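Local coordinates for protein dextranase (Pseudarthrobacter oxydans, PDB 6NZS) that catalyses the endohydrolysis of alpha-1,6-glucosidic linkages in dextran, as a member of glycoside hydrolase family 49 with a parallel beta-helix, at residues A[379-384]-A[400-405]; A[428-433]-A[476-481]. All blocks are in the same frame, centred on the assembly; numbering follows the deposited sequence.

How the contacts relate
Contacts 1 and 2 each join two neighbouring parallel strands of the same beta-helix, and they follow one another along its axis, with strands 398-407 and 423-435 side by side between them. Both have at mid-length a hydrogen-bonded pair of asparagines with positive phi. Contact 1 lies nearer the centre of the chain and is mostly buried, its outer face partly covered, around Asn381 and Phe383, by the N-terminal domain; contact 2 is half buried. Outside, contact 1 combines Lys380 and Asp401 with Phe383 and Val404, Phe384 being turned to the interior, whereas contact 2 carries Thr429, Glu477, Thr432 and Thr480. Asp401 OD1 and Thr429 OG1, 2.7 Å apart and probably hydrogen-bonded, tie the two together.

Contact 1. Residues A[379-384]-A[400-405]; sequences MKNTFF and IDNTVI
Ile400 packs beside Met379, the two side chains pointing the same way into the buried interior. The thioether chain of Met379 bends at its last torsion (chi3 77°), which lays CE 3.8 Å from Ile400 CG2. Next along, Asp401 gives its backbone N to Met379 O and receives Asn381 N at its own O, while its OD2 is joined to Asn381 OD1 through a water that donates to both. Its OD1 is taken by Thr429 OG1 and Asn430 ND2 of the following strand. Asn402 stands opposite Asn381, where the first chain turns a corner. CG is anti to the backbone N (chi1 -169°), which brings the amide group towards Asn381, and ND2 donates to Asn381 OD1 at 2.8 Å in an almost straight bond, although the two amide planes stand 72° apart. Both asparagines have positive phi, a local bend in otherwise extended chains. Beyond it, Thr403 CG2 lies 3.3 Å from Thr382 OG1 and 3.7 Å from Phe384 CD1; a second water bridges the two threonine hydroxyls and Asp401 O. Val404 gives N to Thr382 O and takes Phe384 N, and its CG1 meets the edge of the Phe383 ring, near its plane, 3.6 Å from CD1. Ile405 CG2 rests 3.6 Å from Phe384 O. Strands 351-361 and 423-435 flank the pair in the helix, and strand 144-150 of the N-terminal domain supplies Arg145 against Asn381, Phe383 and Asn402.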
# COMPACT_ATOMS: atom_id res chain seq x y z
N MET A 379 -5.49 11.99 -3.24
CA MET A 379 -5.50 10.96 -2.20
C MET A 379 -4.83 11.51 -0.96
O MET A 379 -3.78 12.15 -1.04
CB MET A 379 -4.76 9.70 -2.66
CG MET A 379 -4.73 8.60 -1.60
SD MET A 379 -4.23 7.01 -2.26
CE MET A 379 -2.44 7.23 -2.40
N LYS A 380 -5.44 11.26 0.20
CA LYS A 380 -4.82 11.67 1.46
C LYS A 380 -5.09 10.66 2.55
O LYS A 380 -6.14 10.02 2.58
CB LYS A 380 -5.28 13.07 1.90
CG LYS A 380 -6.76 13.21 2.11
CD LYS A 380 -7.10 14.68 2.40
CE LYS A 380 -8.57 14.86 2.71
NZ LYS A 380 -8.81 16.04 3.58
N ASN A 381 -4.12 10.53 3.46
CA ASN A 381 -4.31 9.84 4.73
C ASN A 381 -4.54 8.35 4.52
O ASN A 381 -5.62 7.84 4.83
CB ASN A 381 -5.48 10.47 5.52
CG ASN A 381 -5.38 11.99 5.61
OD1 ASN A 381 -4.29 12.55 5.67
ND2 ASN A 381 -6.53 12.66 5.64
N THR A 382 -3.53 7.64 4.03
CA THR A 382 -3.70 6.25 3.62
C THR A 382 -2.56 5.39 4.16
O THR A 382 -1.51 5.90 4.59
CB THR A 382 -3.72 6.11 2.09
OG1 THR A 382 -2.48 6.60 1.56
CG2 THR A 382 -4.87 6.90 1.48
N PHE A 383 -2.78 4.08 4.15
CA PHE A 383 -1.76 3.08 4.48
C PHE A 383 -1.75 2.03 3.37
O PHE A 383 -2.80 1.49 3.03
CB PHE A 383 -2.07 2.39 5.82
CG PHE A 383 -1.13 1.25 6.13
CD1 PHE A 383 0.08 1.48 6.75
CD2 PHE A 383 -1.45 -0.06 5.76
CE1 PHE A 383 0.97 0.43 7.03
CE2 PHE A 383 -0.57 -1.12 6.02
CZ PHE A 383 0.64 -0.87 6.65
N PHE A 384 -0.57 1.74 2.83
CA PHE A 384 -0.44 0.71 1.80
C PHE A 384 0.61 -0.31 2.20
O PHE A 384 1.78 0.03 2.38
CB PHE A 384 -0.03 1.31 0.46
CG PHE A 384 -1.14 2.05 -0.23
CD1 PHE A 384 -1.36 3.39 0.05
CD2 PHE A 384 -1.95 1.41 -1.14
CE1 PHE A 384 -2.39 4.08 -0.58
CE2 PHE A 384 -2.99 2.08 -1.78
CZ PHE A 384 -3.21 3.42 -1.50
N ILE A 400 -1.11 13.62 -3.91
CA ILE A 400 -1.12 12.65 -2.82
C ILE A 400 -0.48 13.27 -1.59
O ILE A 400 0.59 13.89 -1.70
CB ILE A 400 -0.34 11.37 -3.21
CG1 ILE A 400 -0.95 10.71 -4.44
CG2 ILE A 400 -0.31 10.39 -2.03
CD1 ILE A 400 -0.16 9.50 -4.93
N ASP A 401 -1.09 13.08 -0.42
CA ASP A 401 -0.48 13.51 0.83
C ASP A 401 -0.67 12.46 1.91
O ASP A 401 -1.73 11.83 2.00
CB ASP A 401 -1.06 14.84 1.34
CG ASP A 401 -0.36 15.33 2.59
OD1 ASP A 401 0.87 15.53 2.54
OD2 ASP A 401 -1.02 15.48 3.63
N ASN A 402 0.34 12.30 2.76
CA ASN A 402 0.22 11.54 4.00
C ASN A 402 -0.03 10.06 3.76
O ASN A 402 -1.07 9.51 4.15
CB ASN A 402 -0.85 12.16 4.91
CG ASN A 402 -0.83 11.58 6.31
OD1 ASN A 402 0.20 11.06 6.76
ND2 ASN A 402 -1.96 11.67 7.00
N THR A 403 0.94 9.40 3.14
CA THR A 403 0.88 7.97 2.82
C THR A 403 1.91 7.24 3.66
O THR A 403 3.11 7.55 3.58
CB THR A 403 1.21 7.72 1.35
OG1 THR A 403 0.53 8.66 0.50
CG2 THR A 403 0.80 6.32 0.94
N VAL A 404 1.46 6.25 4.43
CA VAL A 404 2.33 5.35 5.18
C VAL A 404 2.39 4.05 4.39
O VAL A 404 1.35 3.52 3.98
CB VAL A 404 1.76 5.10 6.58
CG1 VAL A 404 2.57 4.04 7.31
CG2 VAL A 404 1.73 6.41 7.39
N ILE A 405 3.61 3.55 4.14
CA ILE A 405 3.81 2.41 3.25
C ILE A 405 4.64 1.34 3.95
O ILE A 405 5.71 1.63 4.49
CB ILE A 405 4.48 2.83 1.93
CG1 ILE A 405 3.58 3.84 1.19
CG2 ILE A 405 4.78 1.59 1.07
CD1 ILE A 405 4.24 4.44 -0.06
O HOH W 1 -3.59 15.03 4.37
O HOH W 2 -2.13 9.22 0.80

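Contact 2. Residues A[428-433]-A[476-481]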
# COMPACT_ATOMS: atom_id res chain seq x y z
N VAL A 428 3.37 14.72 -4.71
CA VAL A 428 3.27 13.66 -3.70
C VAL A 428 4.05 14.11 -2.47
O VAL A 428 5.28 14.22 -2.52
CB VAL A 428 3.82 12.32 -4.22
CG1 VAL A 428 3.75 11.24 -3.14
CG2 VAL A 428 3.10 11.88 -5.48
N THR A 429 3.35 14.32 -1.36
CA THR A 429 3.97 14.87 -0.16
C THR A 429 3.79 13.95 1.04
O THR A 429 2.76 13.27 1.18
CB THR A 429 3.43 16.28 0.15
OG1 THR A 429 2.00 16.23 0.24
CG2 THR A 429 3.84 17.26 -0.94
N ASN A 430 4.80 13.91 1.90
CA ASN A 430 4.70 13.29 3.22
C ASN A 430 4.42 11.78 3.13
O ASN A 430 3.42 11.27 3.63
CB ASN A 430 3.69 14.03 4.11
CG ASN A 430 4.12 15.44 4.35
OD1 ASN A 430 5.26 15.68 4.72
ND2 ASN A 430 3.24 16.39 4.06
N THR A 431 5.36 11.10 2.48
CA THR A 431 5.35 9.65 2.34
C THR A 431 6.33 9.08 3.35
O THR A 431 7.46 9.57 3.45
CB THR A 431 5.81 9.26 0.94
OG1 THR A 431 5.02 9.95 -0.05
CG2 THR A 431 5.69 7.75 0.72
N THR A 432 5.91 8.07 4.11
CA THR A 432 6.82 7.36 5.00
C THR A 432 6.79 5.89 4.64
O THR A 432 5.76 5.23 4.80
CB THR A 432 6.45 7.57 6.47
OG1 THR A 432 6.36 8.97 6.75
CG2 THR A 432 7.52 6.98 7.36
N VAL A 433 7.92 5.38 4.17
CA VAL A 433 8.09 3.96 3.89
C VAL A 433 8.66 3.36 5.17
O VAL A 433 9.87 3.44 5.42
CB VAL A 433 9.00 3.73 2.69
CG1 VAL A 433 9.04 2.26 2.29
CG2 VAL A 433 8.53 4.59 1.49
N PHE A 476 8.08 15.30 -5.57
CA PHE A 476 7.94 14.38 -4.44
C PHE A 476 8.66 15.04 -3.28
O PHE A 476 9.89 15.18 -3.32
CB PHE A 476 8.61 13.04 -4.77
CG PHE A 476 8.08 12.39 -6.01
CD1 PHE A 476 8.65 12.65 -7.25
CD2 PHE A 476 7.01 11.51 -5.95
CE1 PHE A 476 8.16 12.05 -8.40
CE2 PHE A 476 6.51 10.92 -7.09
CZ PHE A 476 7.07 11.18 -8.32
N GLU A 477 7.93 15.44 -2.25
CA GLU A 477 8.51 16.17 -1.13
C GLU A 477 8.24 15.42 0.16
O GLU A 477 7.08 15.19 0.52
CB GLU A 477 7.98 17.60 -1.04
CG GLU A 477 8.54 18.34 0.16
CD GLU A 477 8.47 19.85 0.05
OE1 GLU A 477 8.05 20.35 -1.01
OE2 GLU A 477 8.84 20.53 1.03
N ASN A 478 9.32 15.08 0.88
CA ASN A 478 9.32 14.32 2.12
C ASN A 478 9.01 12.86 1.84
O ASN A 478 7.84 12.46 1.78
CB ASN A 478 8.40 14.92 3.19
CG ASN A 478 8.72 16.37 3.48
OD1 ASN A 478 9.87 16.79 3.36
ND2 ASN A 478 7.71 17.14 3.85
N ILE A 479 10.05 12.06 1.63
CA ILE A 479 9.94 10.61 1.53
C ILE A 479 10.88 10.06 2.58
O ILE A 479 12.10 10.03 2.38
CB ILE A 479 10.29 10.08 0.14
CG1 ILE A 479 9.50 10.79 -0.97
CG2 ILE A 479 10.04 8.57 0.10
CD1 ILE A 479 9.95 10.38 -2.38
N THR A 480 10.32 9.63 3.70
CA THR A 480 11.10 9.13 4.82
C THR A 480 11.15 7.61 4.73
O THR A 480 10.10 6.95 4.74
CB THR A 480 10.45 9.58 6.13
OG1 THR A 480 10.50 11.02 6.20
CG2 THR A 480 11.17 8.99 7.32
N VAL A 481 12.35 7.06 4.61
CA VAL A 481 12.55 5.62 4.47
C VAL A 481 13.25 5.14 5.73
O VAL A 481 14.40 5.52 6.01
CB VAL A 481 13.36 5.27 3.22
CG1 VAL A 481 13.50 3.76 3.08
CG2 VAL A 481 12.69 5.87 1.98
O HOH W 3 6.38 12.22 -0.70
O HOH W 4 8.18 11.88 5.02
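Val428 presses its CB and CG2 obliquely against the CD2 and CE2 atoms of the Phe476 ring, CB lying 3.7 Å from CD2. On the same buried face, Ile479 CG2 sets into the dip between Thr431 and Val433, 4.4 Å from Thr431 CB and 4.5 Å from Val433 CG2, and Val433 in turn offers its CB to Val481 CG2 at 4.3 Å. These last contacts, among Thr431, Val433, Ile479 and Val481, are loose fits of branched side chains rather than deep interlocking. The two strands form one step of the right-handed parallel beta-helix characteristic of the pectate-lyase-like enzymes, and this face lines its interior, where Ile414 from another face of the coil meets Phe476 and Ile479. Midway along, where both asparagines have positive phi, Asn478 ND2 donates to Asn430 OD1 at 3.0 Å; the two amides lie side by side, their planes 31° apart, and Asn478 OD1 accepts a hydrogen bond from Asn504 ND2 of the next strand. Asn430 ND2 meanwhile donates to Asp401 OD1 on the preceding strand. An alanine in place of Asn430 would probably leave Asn478 ND2 without its acceptor and Asp401 OD1 with one donor fewer. On the more open face, Thr429 CG2 lies 4.2 Å from Glu477 CB, before the acid leads away to its salt bridge with Arg475, and Thr432 CG2 sits 4.1 Å from Thr480 CB, the two threonines side by side. A water donating to Thr431 O is also bonded to Thr480 OG1, which has Asn506 ND2 as a further partner.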